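PDB 3TC1: octaprenyl Pyrophosphate Synthase from Helicobacter pylori, which probably catalyses condensation of isopentenyl diphosphate units onto an allylic diphosphate to build the forty-carbon octaprenyl diphosphate. Local coordinates for residues K7-K12 against L62-E67; L42-L47 against K58-C63; E67-A72 against V107-A112. All coordinates share one frame; numbering follows the deposited sequence.

Interaction 1: K7-K12 against L62-E67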
loop_
_atom_site.group_PDB
_atom_site.type_symbol
_atom_site.label_atom_id
_atom_site.label_comp_id
_atom_site.label_asym_id
_atom_site.label_seq_id
_atom_site.Cartn_x
_atom_site.Cartn_y
_atom_site.Cartn_z
ATOM N N LYS B 7 -20.559 -0.696 -15.403
ATOM C CA LYS B 7 -20.632 0.749 -15.515
ATOM C C LYS B 7 -20.906 1.346 -14.133
ATOM O O LYS B 7 -20.365 2.391 -13.779
ATOM C CB LYS B 7 -21.762 1.123 -16.476
ATOM C CG LYS B 7 -21.469 2.319 -17.345
ATOM C CD LYS B 7 -21.361 3.581 -16.528
ATOM C CE LYS B 7 -20.827 4.719 -17.376
ATOM N NZ LYS B 7 -19.477 4.385 -17.913
ATOM N N ALA B 8 -21.759 0.678 -13.363
ATOM C CA ALA B 8 -22.098 1.145 -12.023
ATOM C C ALA B 8 -20.882 1.011 -11.104
ATOM O O ALA B 8 -20.689 1.821 -10.208
ATOM C CB ALA B 8 -23.278 0.344 -11.468
ATOM N N ILE B 9 -20.071 -0.019 -11.328
ATOM C CA ILE B 9 -18.861 -0.236 -10.523
ATOM C C ILE B 9 -17.832 0.838 -10.877
ATOM O O ILE B 9 -17.141 1.374 -10.008
ATOM C CB ILE B 9 -18.276 -1.643 -10.793
ATOM C CG1 ILE B 9 -19.250 -2.706 -10.271
ATOM C CG2 ILE B 9 -16.905 -1.792 -10.128
ATOM C CD1 ILE B 9 -18.941 -4.110 -10.736
ATOM N N GLN B 10 -17.742 1.151 -12.163
ATOM C CA GLN B 10 -16.827 2.174 -12.658
ATOM C C GLN B 10 -17.188 3.503 -11.983
ATOM O O GLN B 10 -16.315 4.257 -11.535
ATOM C CB GLN B 10 -16.982 2.284 -14.176
ATOM C CG GLN B 10 -16.102 3.310 -14.860
ATOM C CD GLN B 10 -16.398 3.412 -16.351
ATOM O OE1 GLN B 10 -16.352 2.416 -17.076
ATOM N NE2 GLN B 10 -16.704 4.621 -16.813
ATOM N N ASN B 11 -18.484 3.788 -11.907
ATOM C CA ASN B 11 -18.944 5.020 -11.283
ATOM C C ASN B 11 -18.756 5.034 -9.764
ATOM O O ASN B 11 -18.543 6.098 -9.175
ATOM C CB ASN B 11 -20.404 5.285 -11.657
ATOM C CG ASN B 11 -20.563 5.671 -13.119
ATOM O OD1 ASN B 11 -19.715 6.368 -13.681
ATOM N ND2 ASN B 11 -21.652 5.233 -13.738
ATOM N N LYS B 12 -18.831 3.869 -9.128
ATOM C CA LYS B 12 -18.627 3.791 -7.681
ATOM C C LYS B 12 -17.174 4.124 -7.355
ATOM O O LYS B 12 -16.886 4.820 -6.376
ATOM C CB LYS B 12 -18.958 2.391 -7.150
ATOM C CG LYS B 12 -20.439 2.150 -6.907
ATOM C CD LYS B 12 -20.684 0.785 -6.268
ATOM C CE LYS B 12 -22.135 0.633 -5.822
ATOM N NZ LYS B 12 -22.486 1.606 -4.746
ATOM N N LEU B 62 -18.609 -4.635 -3.174
ATOM C CA LEU B 62 -17.565 -5.644 -3.057
ATOM C C LEU B 62 -16.706 -5.679 -4.316
ATOM O O LEU B 62 -15.477 -5.808 -4.242
ATOM C CB LEU B 62 -18.176 -7.029 -2.814
ATOM C CG LEU B 62 -17.161 -8.156 -2.578
ATOM C CD1 LEU B 62 -16.319 -7.832 -1.357
ATOM C CD2 LEU B 62 -17.887 -9.484 -2.361
ATOM N N CYS B 63 -17.358 -5.586 -5.474
ATOM C CA CYS B 63 -16.649 -5.591 -6.752
ATOM C C CYS B 63 -15.771 -4.345 -6.847
ATOM O O CYS B 63 -14.668 -4.385 -7.386
ATOM C CB CYS B 63 -17.640 -5.605 -7.919
ATOM S SG CYS B 63 -18.541 -7.161 -8.139
ATOM N N THR B 64 -16.270 -3.235 -6.319
ATOM C CA THR B 64 -15.525 -1.988 -6.349
ATOM C C THR B 64 -14.251 -2.135 -5.519
ATOM O O THR B 64 -13.174 -1.719 -5.944
ATOM C CB THR B 64 -16.384 -0.827 -5.815
ATOM O OG1 THR B 64 -17.570 -0.719 -6.611
ATOM C CG2 THR B 64 -15.618 0.488 -5.890
ATOM N N ILE B 65 -14.383 -2.737 -4.340
ATOM C CA ILE B 65 -13.253 -2.978 -3.449
ATOM C C ILE B 65 -12.213 -3.846 -4.164
ATOM O O ILE B 65 -11.018 -3.548 -4.142
ATOM C CB ILE B 65 -13.720 -3.707 -2.158
ATOM C CG1 ILE B 65 -14.528 -2.744 -1.285
ATOM C CG2 ILE B 65 -12.522 -4.270 -1.394
ATOM C CD1 ILE B 65 -15.251 -3.431 -0.129
ATOM N N VAL B 66 -12.673 -4.917 -4.801
ATOM C CA VAL B 66 -11.766 -5.806 -5.515
ATOM C C VAL B 66 -11.039 -5.119 -6.679
ATOM O O VAL B 66 -9.841 -5.325 -6.872
ATOM C CB VAL B 66 -12.515 -7.055 -6.033
ATOM C CG1 VAL B 66 -11.653 -7.819 -7.035
ATOM C CG2 VAL B 66 -12.863 -7.968 -4.851
ATOM N N GLU B 67 -11.751 -4.308 -7.453
ATOM C CA GLU B 67 -11.118 -3.620 -8.579
ATOM C C GLU B 67 -10.113 -2.564 -8.098
ATOM O O GLU B 67 -9.087 -2.332 -8.741
ATOM C CB GLU B 67 -12.173 -2.957 -9.473
ATOM C CG GLU B 67 -13.145 -3.926 -10.173
ATOM C CD GLU B 67 -12.452 -4.957 -11.071
ATOM O OE1 GLU B 67 -11.246 -4.811 -11.358
ATOM O OE2 GLU B 67 -13.127 -5.918 -11.502
#

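Interaction 2: L42-L47 against K58-C63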
loop_
_atom_site.group_PDB
_atom_site.type_symbol
_atom_site.label_atom_id
_atom_site.label_comp_id
_atom_site.label_asym_id
_atom_site.label_seq_id
_atom_site.Cartn_x
_atom_site.Cartn_y
_atom_site.Cartn_z
ATOM N N LEU B 42 -16.410 -11.991 -13.169
ATOM C CA LEU B 42 -16.452 -13.292 -12.518
ATOM C C LEU B 42 -17.373 -13.272 -11.304
ATOM O O LEU B 42 -18.190 -14.177 -11.118
ATOM C CB LEU B 42 -15.046 -13.701 -12.083
ATOM C CG LEU B 42 -14.120 -14.114 -13.223
ATOM C CD1 LEU B 42 -12.709 -14.327 -12.704
ATOM C CD2 LEU B 42 -14.664 -15.388 -13.854
ATOM N N MET B 43 -17.234 -12.238 -10.479
ATOM C CA MET B 43 -18.041 -12.090 -9.274
ATOM C C MET B 43 -19.508 -11.793 -9.572
ATOM O O MET B 43 -20.397 -12.363 -8.942
ATOM C CB MET B 43 -17.466 -10.973 -8.395
ATOM C CG MET B 43 -16.054 -11.245 -7.898
ATOM S SD MET B 43 -15.267 -9.749 -7.274
ATOM C CE MET B 43 -15.916 -9.720 -5.620
ATOM N N LEU B 44 -19.762 -10.898 -10.522
ATOM C CA LEU B 44 -21.134 -10.539 -10.875
ATOM C C LEU B 44 -21.922 -11.751 -11.363
ATOM O O LEU B 44 -23.147 -11.780 -11.261
ATOM C CB LEU B 44 -21.144 -9.462 -11.963
ATOM C CG LEU B 44 -20.685 -8.053 -11.580
ATOM C CD1 LEU B 44 -20.526 -7.212 -12.832
ATOM C CD2 LEU B 44 -21.690 -7.423 -10.641
ATOM N N ALA B 45 -21.210 -12.745 -11.884
ATOM C CA ALA B 45 -21.828 -13.959 -12.411
ATOM C C ALA B 45 -22.538 -14.797 -11.358
ATOM O O ALA B 45 -23.303 -15.705 -11.697
ATOM C CB ALA B 45 -20.778 -14.811 -13.123
ATOM N N LEU B 46 -22.282 -14.507 -10.084
ATOM C CA LEU B 46 -22.914 -15.253 -9.003
ATOM C C LEU B 46 -24.269 -14.675 -8.613
ATOM O O LEU B 46 -25.041 -15.320 -7.903
ATOM C CB LEU B 46 -22.000 -15.302 -7.772
ATOM C CG LEU B 46 -20.876 -16.344 -7.826
ATOM C CD1 LEU B 46 -19.927 -16.025 -8.974
ATOM C CD2 LEU B 46 -20.125 -16.363 -6.504
ATOM N N LEU B 47 -24.554 -13.460 -9.070
ATOM C CA LEU B 47 -25.820 -12.808 -8.759
ATOM C C LEU B 47 -27.009 -13.555 -9.357
ATOM O O LEU B 47 -26.900 -14.160 -10.424
ATOM C CB LEU B 47 -25.812 -11.367 -9.271
ATOM C CG LEU B 47 -24.915 -10.377 -8.523
ATOM C CD1 LEU B 47 -24.820 -9.071 -9.307
ATOM C CD2 LEU B 47 -25.480 -10.132 -7.130
ATOM N N LYS B 58 -24.556 -3.956 -2.160
ATOM C CA LYS B 58 -23.441 -4.470 -1.365
ATOM C C LYS B 58 -22.496 -5.249 -2.272
ATOM O O LYS B 58 -21.281 -5.187 -2.116
ATOM C CB LYS B 58 -23.932 -5.417 -0.263
ATOM C CG LYS B 58 -24.533 -4.767 0.973
ATOM C CD LYS B 58 -24.775 -5.849 2.031
ATOM C CE LYS B 58 -25.189 -5.285 3.386
ATOM N NZ LYS B 58 -26.635 -4.956 3.464
ATOM N N ALA B 59 -23.069 -5.998 -3.211
ATOM C CA ALA B 59 -22.279 -6.792 -4.142
ATOM C C ALA B 59 -21.466 -5.881 -5.062
ATOM O O ALA B 59 -20.302 -6.155 -5.353
ATOM C CB ALA B 59 -23.187 -7.690 -4.958
ATOM N N LEU B 60 -22.078 -4.798 -5.521
ATOM C CA LEU B 60 -21.371 -3.864 -6.379
ATOM C C LEU B 60 -20.249 -3.214 -5.566
ATOM O O LEU B 60 -19.168 -2.940 -6.095
ATOM C CB LEU B 60 -22.336 -2.809 -6.918
ATOM C CG LEU B 60 -23.445 -3.403 -7.797
ATOM C CD1 LEU B 60 -24.405 -2.309 -8.237
ATOM C CD2 LEU B 60 -22.833 -4.096 -9.001
ATOM N N ASN B 61 -20.503 -2.978 -4.279
ATOM C CA ASN B 61 -19.483 -2.390 -3.414
ATOM C C ASN B 61 -18.310 -3.346 -3.290
ATOM O O ASN B 61 -17.153 -2.924 -3.289
ATOM C CB ASN B 61 -20.033 -2.094 -2.012
ATOM C CG ASN B 61 -20.889 -0.851 -1.973
ATOM O OD1 ASN B 61 -20.909 -0.074 -2.922
ATOM N ND2 ASN B 61 -21.595 -0.647 -0.863
ATOM N N LEU B 62 -18.609 -4.635 -3.174
ATOM C CA LEU B 62 -17.565 -5.644 -3.057
ATOM C C LEU B 62 -16.706 -5.679 -4.316
ATOM O O LEU B 62 -15.477 -5.808 -4.242
ATOM C CB LEU B 62 -18.176 -7.029 -2.814
ATOM C CG LEU B 62 -17.161 -8.156 -2.578
ATOM C CD1 LEU B 62 -16.319 -7.832 -1.357
ATOM C CD2 LEU B 62 -17.887 -9.484 -2.361
ATOM N N CYS B 63 -17.358 -5.586 -5.474
ATOM C CA CYS B 63 -16.649 -5.591 -6.752
ATOM C C CYS B 63 -15.771 -4.345 -6.847
ATOM O O CYS B 63 -14.668 -4.385 -7.386
ATOM C CB CYS B 63 -17.640 -5.605 -7.919
ATOM S SG CYS B 63 -18.541 -7.161 -8.139
#

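Interaction 3: E67-A72 against V107-A112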
loop_
_atom_site.group_PDB
_atom_site.type_symbol
_atom_site.label_atom_id
_atom_site.label_comp_id
_atom_site.label_asym_id
_atom_site.label_seq_id
_atom_site.Cartn_x
_atom_site.Cartn_y
_atom_site.Cartn_z
ATOM N N GLU B 67 -11.751 -4.308 -7.453
ATOM C CA GLU B 67 -11.118 -3.620 -8.579
ATOM C C GLU B 67 -10.113 -2.564 -8.098
ATOM O O GLU B 67 -9.087 -2.332 -8.741
ATOM C CB GLU B 67 -12.173 -2.957 -9.473
ATOM C CG GLU B 67 -13.145 -3.926 -10.173
ATOM C CD GLU B 67 -12.452 -4.957 -11.071
ATOM O OE1 GLU B 67 -11.246 -4.811 -11.358
ATOM O OE2 GLU B 67 -13.127 -5.918 -11.502
ATOM N N MET B 68 -10.403 -1.921 -6.969
ATOM C CA MET B 68 -9.490 -0.907 -6.449
ATOM C C MET B 68 -8.214 -1.546 -5.927
ATOM O O MET B 68 -7.127 -0.982 -6.059
ATOM C CB MET B 68 -10.178 -0.067 -5.370
ATOM C CG MET B 68 -11.187 0.887 -5.979
ATOM S SD MET B 68 -11.941 2.019 -4.829
ATOM C CE MET B 68 -10.580 3.125 -4.489
ATOM N N ILE B 69 -8.349 -2.734 -5.346
ATOM C CA ILE B 69 -7.199 -3.477 -4.847
ATOM C C ILE B 69 -6.343 -3.866 -6.053
ATOM O O ILE B 69 -5.119 -3.718 -6.039
ATOM C CB ILE B 69 -7.649 -4.760 -4.105
ATOM C CG1 ILE B 69 -8.228 -4.385 -2.737
ATOM C CG2 ILE B 69 -6.483 -5.729 -3.954
ATOM C CD1 ILE B 69 -8.936 -5.530 -2.043
ATOM N N GLN B 70 -6.998 -4.372 -7.092
ATOM C CA GLN B 70 -6.295 -4.771 -8.307
ATOM C C GLN B 70 -5.539 -3.566 -8.880
ATOM O O GLN B 70 -4.375 -3.680 -9.256
ATOM C CB GLN B 70 -7.292 -5.309 -9.348
ATOM C CG GLN B 70 -6.671 -5.670 -10.698
ATOM C CD GLN B 70 -5.630 -6.772 -10.594
ATOM O OE1 GLN B 70 -5.502 -7.423 -9.559
ATOM N NE2 GLN B 70 -4.884 -6.995 -11.677
ATOM N N THR B 71 -6.206 -2.419 -8.951
ATOM C CA THR B 71 -5.576 -1.205 -9.474
ATOM C C THR B 71 -4.389 -0.779 -8.610
ATOM O O THR B 71 -3.368 -0.336 -9.133
ATOM C CB THR B 71 -6.572 -0.023 -9.550
ATOM O OG1 THR B 71 -7.621 -0.338 -10.472
ATOM C CG2 THR B 71 -5.858 1.251 -10.023
ATOM N N ALA B 72 -4.519 -0.909 -7.291
ATOM C CA ALA B 72 -3.429 -0.532 -6.395
ATOM C C ALA B 72 -2.206 -1.408 -6.640
ATOM O O ALA B 72 -1.075 -0.915 -6.691
ATOM C CB ALA B 72 -3.869 -0.647 -4.930
ATOM N N VAL B 107 -3.402 4.853 -1.365
ATOM C CA VAL B 107 -4.706 5.501 -1.288
ATOM C C VAL B 107 -5.782 4.515 -1.754
ATOM O O VAL B 107 -6.828 4.375 -1.120
ATOM C CB VAL B 107 -4.751 6.749 -2.192
ATOM C CG1 VAL B 107 -6.197 7.155 -2.457
ATOM C CG2 VAL B 107 -3.988 7.900 -1.530
ATOM N N PHE B 108 -5.524 3.835 -2.869
ATOM C CA PHE B 108 -6.483 2.860 -3.378
ATOM C C PHE B 108 -6.665 1.744 -2.357
ATOM O O PHE B 108 -7.795 1.369 -2.045
ATOM C CB PHE B 108 -6.023 2.274 -4.718
ATOM C CG PHE B 108 -6.608 2.971 -5.922
ATOM C CD1 PHE B 108 -6.167 4.236 -6.298
ATOM C CD2 PHE B 108 -7.603 2.357 -6.680
ATOM C CE1 PHE B 108 -6.706 4.882 -7.414
ATOM C CE2 PHE B 108 -8.150 2.989 -7.796
ATOM C CZ PHE B 108 -7.700 4.258 -8.166
ATOM N N TYR B 109 -5.556 1.227 -1.833
ATOM C CA TYR B 109 -5.600 0.158 -0.836
ATOM C C TYR B 109 -6.348 0.553 0.440
ATOM O O TYR B 109 -7.188 -0.199 0.923
ATOM C CB TYR B 109 -4.188 -0.276 -0.427
ATOM C CG TYR B 109 -3.517 -1.279 -1.341
ATOM C CD1 TYR B 109 -4.189 -2.426 -1.770
ATOM C CD2 TYR B 109 -2.187 -1.107 -1.735
ATOM C CE1 TYR B 109 -3.554 -3.379 -2.567
ATOM C CE2 TYR B 109 -1.541 -2.054 -2.530
ATOM C CZ TYR B 109 -2.231 -3.186 -2.944
ATOM O OH TYR B 109 -1.603 -4.117 -3.737
ATOM N N SER B 110 -6.028 1.720 0.995
ATOM C CA SER B 110 -6.671 2.156 2.235
ATOM C C SER B 110 -8.154 2.500 2.071
ATOM O O SER B 110 -8.971 2.140 2.918
ATOM C CB SER B 110 -5.901 3.332 2.859
ATOM O OG SER B 110 -5.676 4.375 1.930
ATOM N N LYS B 111 -8.507 3.184 0.986
ATOM C CA LYS B 111 -9.907 3.522 0.748
ATOM C C LYS B 111 -10.683 2.222 0.575
ATOM O O LYS B 111 -11.794 2.080 1.083
ATOM C CB LYS B 111 -10.057 4.398 -0.503
ATOM C CG LYS B 111 -11.513 4.714 -0.896
ATOM C CD LYS B 111 -12.290 5.431 0.218
ATOM C CE LYS B 111 -13.725 5.730 -0.214
ATOM N NZ LYS B 111 -14.564 6.342 0.856
ATOM N N ALA B 112 -10.082 1.266 -0.129
ATOM C CA ALA B 112 -10.724 -0.021 -0.352
ATOM C C ALA B 112 -10.932 -0.780 0.957
ATOM O O ALA B 112 -11.993 -1.358 1.172
ATOM C CB ALA B 112 -9.902 -0.862 -1.319
#

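Interaction 1: K7-K12 against L62-E67
This is a small, buried helix–helix crossing in which the N-terminal helix 3-18 lies across helix 53-80, one of the long helices of the bundle. The axes of the two short segments pass 9.2 Å apart and cross at -64°, so contact is confined to a patch around I9 and T64, whose CA atoms are 5.6 Å apart. I9 carries most of it and points at helix 53-80. Its two branches do different work: CG1 stands beside the backbone N (chi1 -67°) and runs on, extended, to CD1, which is pressed 3.4 Å from C63 CB, tighter than a usual carbon–carbon contact. CG2, anti to the backbone N, lies 3.7 Å from T64 OG1, the I9 and T64 side chains running alongside each other but oppositely directed. The same methyl reaches E67 only loosely, at its CG. In the all-helical fold of the polyprenyl synthetases, helix 53-80 also meets helices 38-44 and 152-177; here M37 and S40 border the I9 side chain. One turn on from I9, K12 runs roughly perpendicular to T64 and lays its aliphatic part over the hydroxyl, with K12 CB 3.4 Å and K12 CD 3.5 Å from T64 OG1. That hydroxyl is hydrogen-bonded to the carbonyl O of L60 on its own helix, so the lysine carbons cover a polar atom already satisfied. The K12 chain leads away from 62-67, and its bend at chi4 (-64°) directs NZ to a salt bridge with D57 and a hydrogen bond to N61 OD1. Farther along helix 53-80, the carboxylate of buried E67 is held through OE2 by S40 OG.

Interaction 2: L42-L47 against K58-C63
Helix 38-44 and the turn L44-L47 press a row of bumps against one face of helix 53-80. The main hollow lies between M43 and L44, and the knob facing it is the thiol of C63: SG sits 4.0 Å from M43 CB and the same distance from L44 CD2. M43 then reaches past the sulfur, its chain bending at chi3 (84°) so that the terminal CE comes to rest 3.6 Å from L62 CG. The two side chains meet crosswise, methyl against branch point, with L62 CD2 also close by. In this all-helical prenyl synthase fold, helix 38-44 is short and the chain soon doubles back into helix 53-80; the type I beta turn L44-L47 begins that reversal and swings L47 round toward the helix. Small A59 leaves a low spot there, occupied by one methyl of the leucine, L47 CD2, at 4.0 Å from A59 CB. To one side of these sites L44 and L60 meet methyl to methyl, their side chains nearly perpendicular, with L44 CD2 3.9 Å from L60 CD2. With chi1 at -70° and chi2 at 170°, CD2 is the L44 branch that faces both L60 and the C63 sulfur. M174 of helix 152-177 touches M43, A59 and C63, while Q5 of helix 3-18 packs on L44 and L47.

Interaction 3: E67-A72 against V107-A112
Two aromatic rings on helix 92-116, F108 and Y109, reach helix 53-80 in different orientations, and the A72 methyl sits between the base of F108 and the face of the Y109 ring. The segments run nearly antiparallel, crossing at -158° with 8.2 Å between axes. The Y109 ring turns a face to A72: the methyl CB stands 3.4 Å from the ring centroid, only 1° off the normal, a CH-pi contact touching all six carbons almost equally. I69 lies across the tyrosine and brings CG2 to 4.0 Å from Y109 CE1. F108 is used on a face and at an edge. T71 CG2, anti to the backbone N, lies over one face, offset toward the rim, 4.0 Å from the F108 centroid. At the ring edge the carbonyl O of M68 approaches F108 CD2 to 3.4 Å, while F108 CB packs 3.6 Å from A72 CB. The M68 side chain runs roughly perpendicular to that of F108 and, bent at chi3 (72°), curls its CE back between F108 CD2 and the aliphatic CG of K111. A112, one turn beyond F108, fills in against M68 CB and I69 CG1. The K111 amine points elsewhere, to salt bridges with E115 and E19 and a cation-pi contact with W16. Y109 also packs on D106 of the second subunit, so this helix pair adjoins the dimer interface. With methyls over ring faces and a carbonyl at a ring edge, cohesion across the contact is chiefly dispersive, with a probable weak electrostatic part, and any specificity probably rests on shape.

All three interactions are buried and share helix 53-80, whose overlapping parts 58-63, 62-67 and 67-72 receive, in that order, helix 38-44 with its turn (interaction 2), helix 3-18 (interaction 1) and helix 92-116 (interaction 3). Interactions 1 and 2 lie 9 Å apart between centres and use C63 from two directions; I9 of the first also packs on L60 of the second. Interaction 3 is nearer the chain centre (about 14 Å, against 17 Å for the others), buries the most surface and alone reaches the second subunit. Interaction 2 is aliphatic and sulfur packing, interaction 1 mixes this with a lysine chain over a hydroxyl, and interaction 3 adds aromatic rings, met on face and edge.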